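Local coordinates for ferrous iron transport protein B (Escherichia coli, PDB 3I8S) that transports ferrous iron across the inner membrane in a GTP-driven uptake system, this cytosolic part being the region that binds GTP and hydrolyses it slowly, at residues 33-38 with 72-76; 45-50 with 160-164; 60-64 with 103-108; 136-141 with 255-259. All coordinates share one frame; numbering follows the deposited sequence. Where two conformers were deposited one is given.

Contact 1 (33-38 with 72-76); sequences WAGVTV and LDEQI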
loop_
_atom_site.group_PDB
_atom_site.type_symbol
_atom_site.label_atom_id
_atom_site.label_comp_id
_atom_site.label_asym_id
_atom_site.label_seq_id
_atom_site.Cartn_x
_atom_site.Cartn_y
_atom_site.Cartn_z
ATOM N N TRP A 33 -14.648 13.816 -0.855
ATOM C CA TRP A 33 -13.252 14.175 -0.637
ATOM C C TRP A 33 -13.142 15.658 -0.978
ATOM O O TRP A 33 -13.775 16.114 -1.916
ATOM C CB TRP A 33 -12.307 13.324 -1.502
ATOM C CG TRP A 33 -12.181 11.966 -0.991
ATOM C CD1 TRP A 33 -12.933 10.890 -1.343
ATOM C CD2 TRP A 33 -11.311 11.529 0.034
ATOM N NE1 TRP A 33 -12.583 9.798 -0.591
ATOM C CE2 TRP A 33 -11.565 10.157 0.248
ATOM C CE3 TRP A 33 -10.322 12.157 0.799
ATOM C CZ2 TRP A 33 -10.889 9.411 1.190
ATOM C CZ3 TRP A 33 -9.618 11.394 1.709
ATOM C CH2 TRP A 33 -9.912 10.037 1.904
ATOM N N ALA A 34 -12.378 16.416 -0.192
ATOM C CA ALA A 34 -12.298 17.877 -0.370
ATOM C C ALA A 34 -11.932 18.248 -1.799
ATOM O O ALA A 34 -10.948 17.744 -2.325
ATOM C CB ALA A 34 -11.278 18.492 0.597
ATOM N N GLY A 35 -12.765 19.093 -2.397
ATOM C CA GLY A 35 -12.507 19.701 -3.697
ATOM C C GLY A 35 -12.888 18.873 -4.908
ATOM O O GLY A 35 -12.685 19.321 -6.044
ATOM N N VAL A 36 -13.436 17.678 -4.688
ATOM C CA VAL A 36 -13.861 16.810 -5.777
ATOM C C VAL A 36 -15.204 16.159 -5.446
ATOM O O VAL A 36 -15.694 16.254 -4.322
ATOM C CB VAL A 36 -12.801 15.733 -6.079
ATOM C CG1 VAL A 36 -11.478 16.382 -6.469
ATOM C CG2 VAL A 36 -12.611 14.766 -4.866
ATOM N N THR A 37 -15.790 15.484 -6.426
ATOM C CA THR A 37 -17.114 14.911 -6.250
ATOM C C THR A 37 -17.064 13.442 -5.747
ATOM O O THR A 37 -18.117 12.843 -5.463
ATOM C CB THR A 37 -17.958 15.112 -7.559
ATOM O OG1 THR A 37 -17.273 14.520 -8.679
ATOM C CG2 THR A 37 -18.148 16.588 -7.815
ATOM N N VAL A 38 -15.863 12.899 -5.558
ATOM C CA VAL A 38 -15.686 11.496 -5.229
ATOM C C VAL A 38 -16.134 11.338 -3.768
ATOM O O VAL A 38 -15.780 12.158 -2.921
ATOM C CB VAL A 38 -14.207 11.018 -5.400
ATOM C CG1 VAL A 38 -14.023 9.571 -4.902
ATOM C CG2 VAL A 38 -13.728 11.195 -6.863
ATOM N N LEU A 72 -8.702 9.873 -10.588
ATOM C CA LEU A 72 -8.797 10.586 -9.330
ATOM C C LEU A 72 -8.618 9.636 -8.205
ATOM O O LEU A 72 -7.864 9.925 -7.276
ATOM C CB LEU A 72 -10.169 11.249 -9.177
ATOM C CG LEU A 72 -10.250 12.719 -9.484
ATOM C CD1 LEU A 72 -11.717 13.120 -9.566
ATOM C CD2 LEU A 72 -9.525 13.465 -8.376
ATOM N N ASP A 73 -9.293 8.480 -8.296
ATOM C CA ASP A 73 -9.322 7.494 -7.197
ATOM C C ASP A 73 -7.910 7.207 -6.672
ATOM O O ASP A 73 -7.681 7.183 -5.475
ATOM C CB ASP A 73 -10.030 6.187 -7.629
ATOM C CG ASP A 73 -11.569 6.294 -7.647
ATOM O OD1 ASP A 73 -12.164 7.391 -7.482
ATOM O OD2 ASP A 73 -12.234 5.245 -7.859
ATOM N N GLU A 74 -6.964 6.985 -7.572
ATOM C CA GLU A 74 -5.553 6.775 -7.245
ATOM C C GLU A 74 -4.810 7.963 -6.587
ATOM O O GLU A 74 -3.987 7.792 -5.651
ATOM C CB GLU A 74 -4.847 6.347 -8.532
ATOM C CG GLU A 74 -3.357 6.137 -8.489
ATOM C CD GLU A 74 -2.563 7.409 -8.336
ATOM O OE1 GLU A 74 -2.670 8.282 -9.220
ATOM O OE2 GLU A 74 -1.798 7.528 -7.341
ATOM N N GLN A 75 -5.055 9.161 -7.085
ATOM C CA GLN A 75 -4.426 10.347 -6.466
ATOM C C GLN A 75 -4.985 10.626 -5.079
ATOM O O GLN A 75 -4.260 11.015 -4.160
ATOM C CB GLN A 75 -4.586 11.541 -7.368
ATOM C CG GLN A 75 -3.824 11.300 -8.644
ATOM C CD GLN A 75 -3.850 12.404 -9.603
ATOM O OE1 GLN A 75 -4.726 13.284 -9.589
ATOM N NE2 GLN A 75 -2.872 12.372 -10.513
ATOM N N ILE A 76 -6.283 10.384 -4.930
ATOM C CA ILE A 76 -6.932 10.543 -3.617
ATOM C C ILE A 76 -6.328 9.614 -2.562
ATOM O O ILE A 76 -6.005 10.020 -1.426
ATOM C CB ILE A 76 -8.471 10.344 -3.738
ATOM C CG1 ILE A 76 -9.079 11.501 -4.496
ATOM C CG2 ILE A 76 -9.105 10.151 -2.351
ATOM C CD1 ILE A 76 -10.503 11.256 -5.101
#
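Trp33 and Ile76 meet because each carries its leading carbon anti to its carbonyl carbon: CG of Trp33 (chi1 -74°) swings the indole toward helix 72-83, and CG1 of Ile76 (chi1 -70°) runs toward the valines, leaving CG2 to face the indole. That methyl sits over the middle of one indole face, in a CH-pi contact 3.6 Å from the centroid of the five-membered ring and 14° off its normal. The other branch of Ile76 ends in CD1, which meets Val38 CG2 tip to tip at 3.7 Å and approaches Val36 CG2 at 4.1 Å. Leu72, one turn earlier, slides past both valines, its CD1 lying 3.9 Å from Val38 CG2 and its CD2 4.0 Å from Val36 CG1. No hydrogen bond crosses; the loop shapes itself with a type II turn from Trp33 to Val36, closed further by Trp33 N to Val38 O at 2.9 Å. With an alanine in place of Trp33, the Ile76 methyl would probably lose its aromatic cover, and the loop one of its apolar holds on the helix. Arg40 makes a cation-pi contact with the same indole. Segment 33-38 contains most of a predicted GTP-binding stretch, and the pairing is that of the first switch loop of a P-loop GTPase, here without nucleotide, against the helix that follows the switch II region.

Contact 2 (45-50 with 160-164); sequences FSTTDH and KLAID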
loop_
_atom_site.group_PDB
_atom_site.type_symbol
_atom_site.label_atom_id
_atom_site.label_comp_id
_atom_site.label_asym_id
_atom_site.label_seq_id
_atom_site.Cartn_x
_atom_site.Cartn_y
_atom_site.Cartn_z
ATOM N N PHE A 45 -15.429 1.830 14.820
ATOM C CA PHE A 45 -15.566 0.531 15.478
ATOM C C PHE A 45 -14.539 0.453 16.574
ATOM O O PHE A 45 -13.636 1.314 16.691
ATOM C CB PHE A 45 -15.414 -0.670 14.519
ATOM C CG PHE A 45 -14.029 -0.905 14.015
ATOM C CD1 PHE A 45 -13.610 -0.315 12.831
ATOM C CD2 PHE A 45 -13.168 -1.788 14.662
ATOM C CE1 PHE A 45 -12.337 -0.540 12.343
ATOM C CE2 PHE A 45 -11.908 -2.034 14.188
ATOM C CZ PHE A 45 -11.476 -1.396 13.017
ATOM N N SER A 46 -14.692 -0.577 17.384
ATOM C CA SER A 46 -13.815 -0.737 18.535
ATOM C C SER A 46 -13.196 -2.120 18.529
ATOM O O SER A 46 -13.749 -3.086 17.964
ATOM C CB SER A 46 -14.528 -0.440 19.848
ATOM O OG SER A 46 -15.604 -1.327 20.102
ATOM N N THR A 47 -12.010 -2.176 19.102
ATOM C CA THR A 47 -11.298 -3.400 19.367
ATOM C C THR A 47 -11.247 -3.583 20.896
ATOM O O THR A 47 -11.790 -2.761 21.655
ATOM C CB THR A 47 -9.903 -3.329 18.797
ATOM O OG1 THR A 47 -9.155 -2.306 19.467
ATOM C CG2 THR A 47 -9.893 -3.082 17.253
ATOM N N THR A 48 -10.512 -4.574 21.395
ATOM C CA THR A 48 -10.353 -4.695 22.828
ATOM C C THR A 48 -9.775 -3.403 23.429
ATOM O O THR A 48 -10.257 -2.940 24.461
ATOM C CB THR A 48 -9.470 -5.908 23.204
ATOM O OG1 THR A 48 -10.089 -7.105 22.699
ATOM C CG2 THR A 48 -9.241 -5.987 24.670
ATOM N N ASP A 49 -8.774 -2.834 22.772
ATOM C CA ASP A 49 -8.031 -1.729 23.359
ATOM C C ASP A 49 -8.393 -0.333 22.747
ATOM O O ASP A 49 -8.133 0.691 23.397
ATOM C CB ASP A 49 -6.540 -1.941 23.169
ATOM C CG ASP A 49 -5.994 -3.086 23.969
ATOM O OD1 ASP A 49 -6.598 -3.483 24.964
ATOM O OD2 ASP A 49 -4.890 -3.554 23.632
ATOM N N HIS A 50 -8.913 -0.301 21.530
ATOM C CA HIS A 50 -8.890 0.938 20.737
ATOM C C HIS A 50 -10.263 1.300 20.219
ATOM O O HIS A 50 -11.062 0.413 19.861
ATOM C CB HIS A 50 -7.957 0.816 19.509
ATOM C CG HIS A 50 -6.503 0.740 19.854
ATOM N ND1 HIS A 50 -5.834 -0.457 19.973
ATOM C CD2 HIS A 50 -5.581 1.710 20.075
ATOM C CE1 HIS A 50 -4.574 -0.224 20.320
ATOM N NE2 HIS A 50 -4.390 1.085 20.364
ATOM N N LYS A 160 -8.981 -7.620 14.350
ATOM C CA LYS A 160 -9.024 -6.719 15.501
ATOM C C LYS A 160 -7.870 -6.994 16.469
ATOM O O LYS A 160 -7.311 -6.067 17.006
ATOM C CB LYS A 160 -10.393 -6.751 16.188
ATOM C CG LYS A 160 -11.510 -6.117 15.366
ATOM C CD LYS A 160 -12.756 -5.998 16.144
ATOM C CE LYS A 160 -13.868 -5.338 15.402
ATOM N NZ LYS A 160 -15.033 -5.073 16.355
ATOM N N LEU A 161 -7.522 -8.254 16.691
ATOM C CA LEU A 161 -6.325 -8.647 17.463
ATOM C C LEU A 161 -5.075 -7.973 16.875
ATOM O O LEU A 161 -4.286 -7.391 17.598
ATOM C CB LEU A 161 -6.122 -10.161 17.414
ATOM C CG LEU A 161 -4.921 -10.801 18.138
ATOM C CD1 LEU A 161 -4.781 -10.285 19.560
ATOM C CD2 LEU A 161 -5.021 -12.367 18.206
ATOM N N ALA A 162 -4.908 -8.139 15.563
ATOM C CA ALA A 162 -3.807 -7.546 14.829
ATOM C C ALA A 162 -3.737 -6.021 15.000
ATOM O O ALA A 162 -2.642 -5.471 15.181
ATOM C CB ALA A 162 -3.857 -7.983 13.334
ATOM N N ILE A 163 -4.868 -5.354 14.959
ATOM C CA ILE A 163 -4.917 -3.896 15.189
ATOM C C ILE A 163 -4.371 -3.568 16.592
ATOM O O ILE A 163 -3.489 -2.698 16.781
ATOM C CB ILE A 163 -6.359 -3.340 14.976
ATOM C CG1 ILE A 163 -6.798 -3.389 13.488
ATOM C CG2 ILE A 163 -6.454 -1.917 15.578
ATOM C CD1 ILE A 163 -8.343 -3.133 13.242
ATOM N N ASP A 164 -4.828 -4.312 17.597
ATOM C CA ASP A 164 -4.356 -4.089 18.978
ATOM C C ASP A 164 -2.851 -4.381 19.204
ATOM O O ASP A 164 -2.259 -4.063 20.245
ATOM C CB ASP A 164 -5.217 -4.840 19.988
ATOM C CG ASP A 164 -6.567 -4.187 20.211
ATOM O OD1 ASP A 164 -7.427 -4.822 20.810
ATOM O OD2 ASP A 164 -6.757 -3.021 19.812
HETATM O O HOH W 1 -3.062 -2.402 22.155
#
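The ring of Phe45 is met at its edge by Ile163, whose CD1 lies near the ring plane 3.6 Å from CZ, while Lys160 CE approaches CD2 obliquely. The imidazole of His50 also works through its edge: ND1 donates to Asp164 OD2 at 2.7 Å, almost straight at 169° and with the acceptor in the ring plane, although ring and carboxylate are turned 40° apart. A third flat group, the carboxylate of Asp49, stacks on that of Asp164 with the planes not far from parallel. Thr47 keeps OG1 between its backbone N and carbonyl carbon (chi1 64°), where it serves both ways: it donates to Asp164 OD2 at 2.5 Å, on the syn side, and accepts from His50 N at 2.9 Å, an ST motif. OD2 is thus gripped twice, His50 coming in on the anti side. The other oxygen, OD1, receives Asp49 N at 3.1 Å from above the carboxylate plane. At the far end of the contact the extended Lys160 reaches along the strand end to give NZ to Ser46 O at 2.9 Å, nearly along the C=O axis. These bonds fasten the hairpin turn between strands 39-46 and 51-56 to the C-terminal part of helix 154-164. A water donates to Asp49 OD2 and to the backbone carbonyl Asp164 O, joining turn and helix, and the clustered donors probably keep Asp164 ionised despite its acidic neighbour and may favour a protonated imidazole.

Contact 3 (60-64 with 103-108); sequences TYSLT and YLTLQL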
loop_
_atom_site.group_PDB
_atom_site.type_symbol
_atom_site.label_atom_id
_atom_site.label_comp_id
_atom_site.label_asym_id
_atom_site.label_seq_id
_atom_site.Cartn_x
_atom_site.Cartn_y
_atom_site.Cartn_z
ATOM N N THR A 60 -7.898 1.207 -5.852
ATOM C CA THR A 60 -6.811 1.569 -6.726
ATOM C C THR A 60 -5.814 0.397 -6.918
ATOM O O THR A 60 -5.640 -0.403 -6.013
ATOM C CB THR A 60 -6.053 2.855 -6.227
ATOM O OG1 THR A 60 -5.202 3.326 -7.269
ATOM C CG2 THR A 60 -5.231 2.618 -4.940
ATOM N N TYR A 61 -5.210 0.350 -8.109
ATOM C CA TYR A 61 -4.183 -0.635 -8.441
ATOM C C TYR A 61 -2.809 -0.201 -7.884
ATOM O O TYR A 61 -1.972 -1.034 -7.571
ATOM C CB TYR A 61 -4.105 -0.844 -9.966
ATOM C CG TYR A 61 -2.919 -1.678 -10.355
ATOM C CD1 TYR A 61 -2.872 -3.039 -10.076
ATOM C CD2 TYR A 61 -1.825 -1.101 -11.023
ATOM C CE1 TYR A 61 -1.748 -3.804 -10.413
ATOM C CE2 TYR A 61 -0.712 -1.848 -11.334
ATOM C CZ TYR A 61 -0.688 -3.188 -11.076
ATOM O OH TYR A 61 0.451 -3.892 -11.409
ATOM N N SER A 62 -2.606 1.117 -7.754
ATOM C CA SER A 62 -1.338 1.674 -7.340
ATOM C C SER A 62 -1.513 3.079 -6.761
ATOM O O SER A 62 -2.617 3.607 -6.751
ATOM C CB SER A 62 -0.350 1.725 -8.513
ATOM O OG SER A 62 -0.559 2.851 -9.339
ATOM N N LEU A 63 -0.403 3.653 -6.321
ATOM C CA LEU A 63 -0.353 5.025 -5.849
ATOM C C LEU A 63 0.326 5.921 -6.890
ATOM O O LEU A 63 0.609 7.102 -6.618
ATOM C CB LEU A 63 0.409 5.080 -4.521
ATOM C CG LEU A 63 -0.242 4.324 -3.352
ATOM C CD1 LEU A 63 0.496 4.543 -2.050
ATOM C CD2 LEU A 63 -1.700 4.613 -3.172
ATOM N N THR A 64 0.530 5.398 -8.096
ATOM C CA THR A 64 1.319 6.057 -9.117
ATOM C C THR A 64 0.465 6.833 -10.103
ATOM O O THR A 64 -0.571 6.332 -10.554
ATOM C CB THR A 64 2.158 5.010 -9.892
ATOM O OG1 THR A 64 3.076 4.402 -8.979
ATOM C CG2 THR A 64 2.878 5.670 -11.046
ATOM N N TYR A 103 1.012 -5.299 -6.107
ATOM C CA TYR A 103 1.713 -4.086 -6.588
ATOM C C TYR A 103 1.439 -2.932 -5.615
ATOM O O TYR A 103 2.349 -2.234 -5.147
ATOM C CB TYR A 103 1.327 -3.755 -8.004
ATOM C CG TYR A 103 2.228 -2.710 -8.607
ATOM C CD1 TYR A 103 3.444 -3.071 -9.156
ATOM C CD2 TYR A 103 1.889 -1.349 -8.575
ATOM C CE1 TYR A 103 4.296 -2.131 -9.683
ATOM C CE2 TYR A 103 2.730 -0.390 -9.116
ATOM C CZ TYR A 103 3.952 -0.801 -9.654
ATOM O OH TYR A 103 4.802 0.116 -10.198
ATOM N N LEU A 104 0.168 -2.732 -5.298
ATOM C CA LEU A 104 -0.230 -1.732 -4.311
ATOM C C LEU A 104 0.416 -1.969 -2.938
ATOM O O LEU A 104 0.991 -1.091 -2.350
ATOM C CB LEU A 104 -1.749 -1.736 -4.149
ATOM C CG LEU A 104 -2.324 -0.713 -3.157
ATOM C CD1 LEU A 104 -1.947 0.751 -3.464
ATOM C CD2 LEU A 104 -3.902 -0.870 -3.146
ATOM N N THR A 105 0.319 -3.186 -2.438
ATOM C CA THR A 105 0.932 -3.544 -1.186
ATOM C C THR A 105 2.412 -3.122 -1.095
ATOM O O THR A 105 2.839 -2.508 -0.099
ATOM C CB THR A 105 0.810 -5.061 -0.940
ATOM O OG1 THR A 105 -0.510 -5.539 -1.283
ATOM C CG2 THR A 105 1.137 -5.343 0.521
ATOM N N LEU A 106 3.177 -3.453 -2.112
ATOM C CA LEU A 106 4.600 -3.105 -2.128
ATOM C C LEU A 106 4.793 -1.609 -2.069
ATOM O O LEU A 106 5.706 -1.148 -1.434
ATOM C CB LEU A 106 5.358 -3.716 -3.277
ATOM C CG LEU A 106 6.086 -5.025 -2.889
ATOM C CD1 LEU A 106 5.173 -6.026 -2.258
ATOM C CD2 LEU A 106 6.843 -5.621 -4.127
ATOM N N GLN A 107 3.937 -0.834 -2.745
ATOM C CA GLN A 107 4.044 0.624 -2.673
ATOM C C GLN A 107 3.841 1.118 -1.250
ATOM O O GLN A 107 4.582 1.983 -0.792
ATOM C CB GLN A 107 3.054 1.316 -3.623
ATOM C CG GLN A 107 3.276 0.985 -5.095
ATOM C CD GLN A 107 3.384 2.230 -6.002
ATOM O OE1 GLN A 107 2.371 2.792 -6.450
ATOM N NE2 GLN A 107 4.616 2.660 -6.263
ATOM N N LEU A 108 2.840 0.586 -0.557
ATOM C CA LEU A 108 2.543 0.962 0.833
ATOM C C LEU A 108 3.717 0.633 1.732
ATOM O O LEU A 108 4.119 1.454 2.537
ATOM C CB LEU A 108 1.315 0.253 1.389
ATOM C CG LEU A 108 0.047 0.464 0.602
ATOM C CD1 LEU A 108 -0.974 -0.424 1.206
ATOM C CD2 LEU A 108 -0.313 1.938 0.661
HETATM O O HOH W 2 -2.121 -3.545 -6.900
HETATM O O HOH W 3 4.370 2.573 -10.441
#
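The irregular backbone of 60-64 runs across helix 98-111 so closely that Ser62 CA and Leu104 CA are 4.7 Å apart. In this P-loop GTPase fold the segment directly follows the predicted GTP-binding Asp56-Gly59, so the contact seats the switch II region on the helix after strand 88-94. Gln107, modelled in two conformers, reaches from the helix toward the loop with its chain bent at chi2; in one of them OE1 accepts Leu63 N at 2.9 Å, in the carbonyl plane. Thr64 OG1 lies 3.1 Å from the same oxygen, but its proton is not settled between acceptors, and it also bonds Gln207 of the helical domain. Ser62 OG turns back to accept Thr64 N in an ST turn, while Thr60 OG1, anti to its own backbone N (chi1 -167°), donates to Ser62 O at 2.7 Å. Leu104 packs against the loop with both methyls: CD2 abuts Thr60 O and CD1 meets Leu63 CD2 at 3.9 Å, with Leu63 CD1 crossing to Leu108 CD2. Leu104 also touches the P-loop at Asn11. The rings of Tyr61 and Tyr103 are nearly parallel, 6° apart, yet slid so far that they barely overlap; Tyr61 OH instead hangs by CB and CG of Tyr103 and bonds to Tyr249 OH. Where the helix is kinked, Leu104 N lacks its bond to the preceding turn and donates to a water at 2.9 Å, which sits 2.6 Å from Tyr61 O.

Contact 4 (136-141 with 255-259); sequences ALSARL and ICDVV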
loop_
_atom_site.group_PDB
_atom_site.type_symbol
_atom_site.label_atom_id
_atom_site.label_comp_id
_atom_site.label_asym_id
_atom_site.label_seq_id
_atom_site.Cartn_x
_atom_site.Cartn_y
_atom_site.Cartn_z
ATOM N N ALA A 136 4.720 -17.416 5.168
ATOM C CA ALA A 136 5.704 -17.142 4.148
ATOM C C ALA A 136 5.491 -15.739 3.514
ATOM O O ALA A 136 6.438 -14.984 3.278
ATOM C CB ALA A 136 5.680 -18.232 3.060
ATOM N N LEU A 137 4.241 -15.390 3.234
ATOM C CA LEU A 137 3.959 -14.062 2.718
ATOM C C LEU A 137 4.276 -12.948 3.751
ATOM O O LEU A 137 4.915 -11.946 3.414
ATOM C CB LEU A 137 2.486 -13.960 2.328
ATOM C CG LEU A 137 2.072 -12.681 1.662
ATOM C CD1 LEU A 137 2.887 -12.249 0.501
ATOM C CD2 LEU A 137 0.576 -12.824 1.269
ATOM N N SER A 138 3.825 -13.114 4.981
ATOM C CA SER A 138 4.067 -12.133 6.032
ATOM C C SER A 138 5.566 -11.876 6.197
ATOM O O SER A 138 6.014 -10.726 6.303
ATOM C CB SER A 138 3.491 -12.604 7.375
ATOM O OG SER A 138 3.740 -11.640 8.394
ATOM N N ALA A 139 6.338 -12.957 6.227
ATOM C CA ALA A 139 7.803 -12.885 6.287
ATOM C C ALA A 139 8.452 -12.035 5.185
ATOM O O ALA A 139 9.460 -11.364 5.453
ATOM C CB ALA A 139 8.411 -14.300 6.254
ATOM N N ARG A 140 7.943 -12.131 3.953
ATOM C CA ARG A 140 8.505 -11.424 2.791
ATOM C C ARG A 140 8.054 -9.947 2.718
ATOM O O ARG A 140 8.792 -9.088 2.196
ATOM C CB ARG A 140 8.166 -12.165 1.497
ATOM C CG ARG A 140 9.056 -13.426 1.307
ATOM C CD ARG A 140 8.463 -14.473 0.317
ATOM N NE ARG A 140 9.399 -15.568 0.235
ATOM C CZ ARG A 140 9.596 -16.487 1.188
ATOM N NH1 ARG A 140 8.889 -16.498 2.317
ATOM N NH2 ARG A 140 10.513 -17.411 1.007
ATOM N N LEU A 141 6.866 -9.687 3.232
ATOM C CA LEU A 141 6.295 -8.346 3.306
ATOM C C LEU A 141 6.786 -7.549 4.494
ATOM O O LEU A 141 6.889 -6.329 4.402
ATOM C CB LEU A 141 4.775 -8.425 3.363
ATOM C CG LEU A 141 4.131 -9.061 2.133
ATOM C CD1 LEU A 141 2.581 -8.960 2.311
ATOM C CD2 LEU A 141 4.621 -8.425 0.828
ATOM N N ILE A 255 8.127 -13.538 -4.668
ATOM C CA ILE A 255 7.212 -13.782 -3.533
ATOM C C ILE A 255 6.128 -14.786 -3.909
ATOM O O ILE A 255 5.921 -15.802 -3.246
ATOM C CB ILE A 255 6.557 -12.419 -3.006
ATOM C CG1 ILE A 255 7.622 -11.508 -2.437
ATOM C CG2 ILE A 255 5.476 -12.683 -1.927
ATOM C CD1 ILE A 255 7.089 -10.084 -2.004
ATOM N N CYS A 256 5.487 -14.541 -5.026
ATOM C CA CYS A 256 4.398 -15.374 -5.417
ATOM C C CYS A 256 4.807 -16.794 -5.760
ATOM O O CYS A 256 4.029 -17.720 -5.528
ATOM C CB CYS A 256 3.624 -14.749 -6.548
ATOM S SG CYS A 256 2.719 -13.347 -5.972
ATOM N N ASP A 257 6.017 -16.966 -6.269
ATOM C CA ASP A 257 6.551 -18.294 -6.550
ATOM C C ASP A 257 6.618 -19.167 -5.297
ATOM O O ASP A 257 6.434 -20.353 -5.391
ATOM C CB ASP A 257 7.963 -18.234 -7.132
ATOM C CG ASP A 257 7.986 -17.876 -8.611
ATOM O OD1 ASP A 257 6.896 -17.805 -9.224
ATOM O OD2 ASP A 257 9.114 -17.663 -9.147
ATOM N N VAL A 258 6.905 -18.561 -4.150
ATOM C CA VAL A 258 6.989 -19.261 -2.880
ATOM C C VAL A 258 5.633 -19.423 -2.213
ATOM O O VAL A 258 5.279 -20.495 -1.719
ATOM C CB VAL A 258 7.925 -18.494 -1.913
ATOM C CG1 VAL A 258 7.914 -19.126 -0.533
ATOM C CG2 VAL A 258 9.380 -18.459 -2.478
ATOM N N VAL A 259 4.887 -18.328 -2.206
ATOM C CA VAL A 259 3.684 -18.168 -1.402
ATOM C C VAL A 259 2.411 -18.795 -1.985
ATOM O O VAL A 259 1.549 -19.238 -1.232
ATOM C CB VAL A 259 3.510 -16.645 -1.155
ATOM C CG1 VAL A 259 2.130 -16.238 -0.812
ATOM C CG2 VAL A 259 4.601 -16.211 -0.120
#
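Leu137 and Val259 lie at the seam between the G domain and the cytosolic helical domain, where helix 134-141 packs against the end of helix 240-259. Val259 CG2 pushes in toward the helix backbone, 3.5 Å from Leu137 N, and CG1 touches Leu137 CB. With CG anti to the backbone N (chi1 -175°), Leu137 sends CD1 along the seam to Ile255 CG2 at 3.6 Å, the two side chains crossing at about a right angle. Ile255 CD1 goes on to Leu141 CD2 at 4.1 Å. The two segments run nearly antiparallel, at 155° between their directions and 9.8 Å between axes, a helix pairing held mainly by apolar packing, with no hydrogen bond across. Just beyond it the domains also share a small antiparallel sheet, strand 130-132 with 260-262, and the backbone of Val259 already bonds to Glu133. Arg140 lies along the partly exposed flank. Its chain, extended as far as NE, slides past Ile255, and the guanidinium then turns so that Val258 CG1 rests on one face, 3.5 Å from NH2 and offset toward the rim. NH1 holds the group in place by donating to Ala136 O at 3.0 Å, the oxygen lying close to the guanidinium plane. Replacing Arg140 by an alanine would probably leave Val258 CG1 without the guanidinium face against it and Ala136 O without its second donor. Ala136 O, meanwhile, takes Arg140 N and Arg140 NH1 from opposite faces of its plane.

How the contacts relate
From the N terminus, contacts 1, 2 and 3 open in turn at 33-38, 45-50 and 60-64. Contact 1 closes first, at 72-76, having crossed both others. Contact 3 closes at 103-108, nested inside the long loop of contact 2. Contact 4 opens at 136-141 before contact 2 closes at 160-164, so these two cross; contact 4 closes last, at 255-259, in series with 1 and 3. Contacts 1 to 3 tie loops and a hairpin to three helices of the G domain, while contact 4 joins it to the helical domain. Contacts 1 and 3 touch where Glu74 packs on 60-64. Contacts 3 and 4 touch through Leu106 CD1 and Leu141 CD2, 3.9 Å apart.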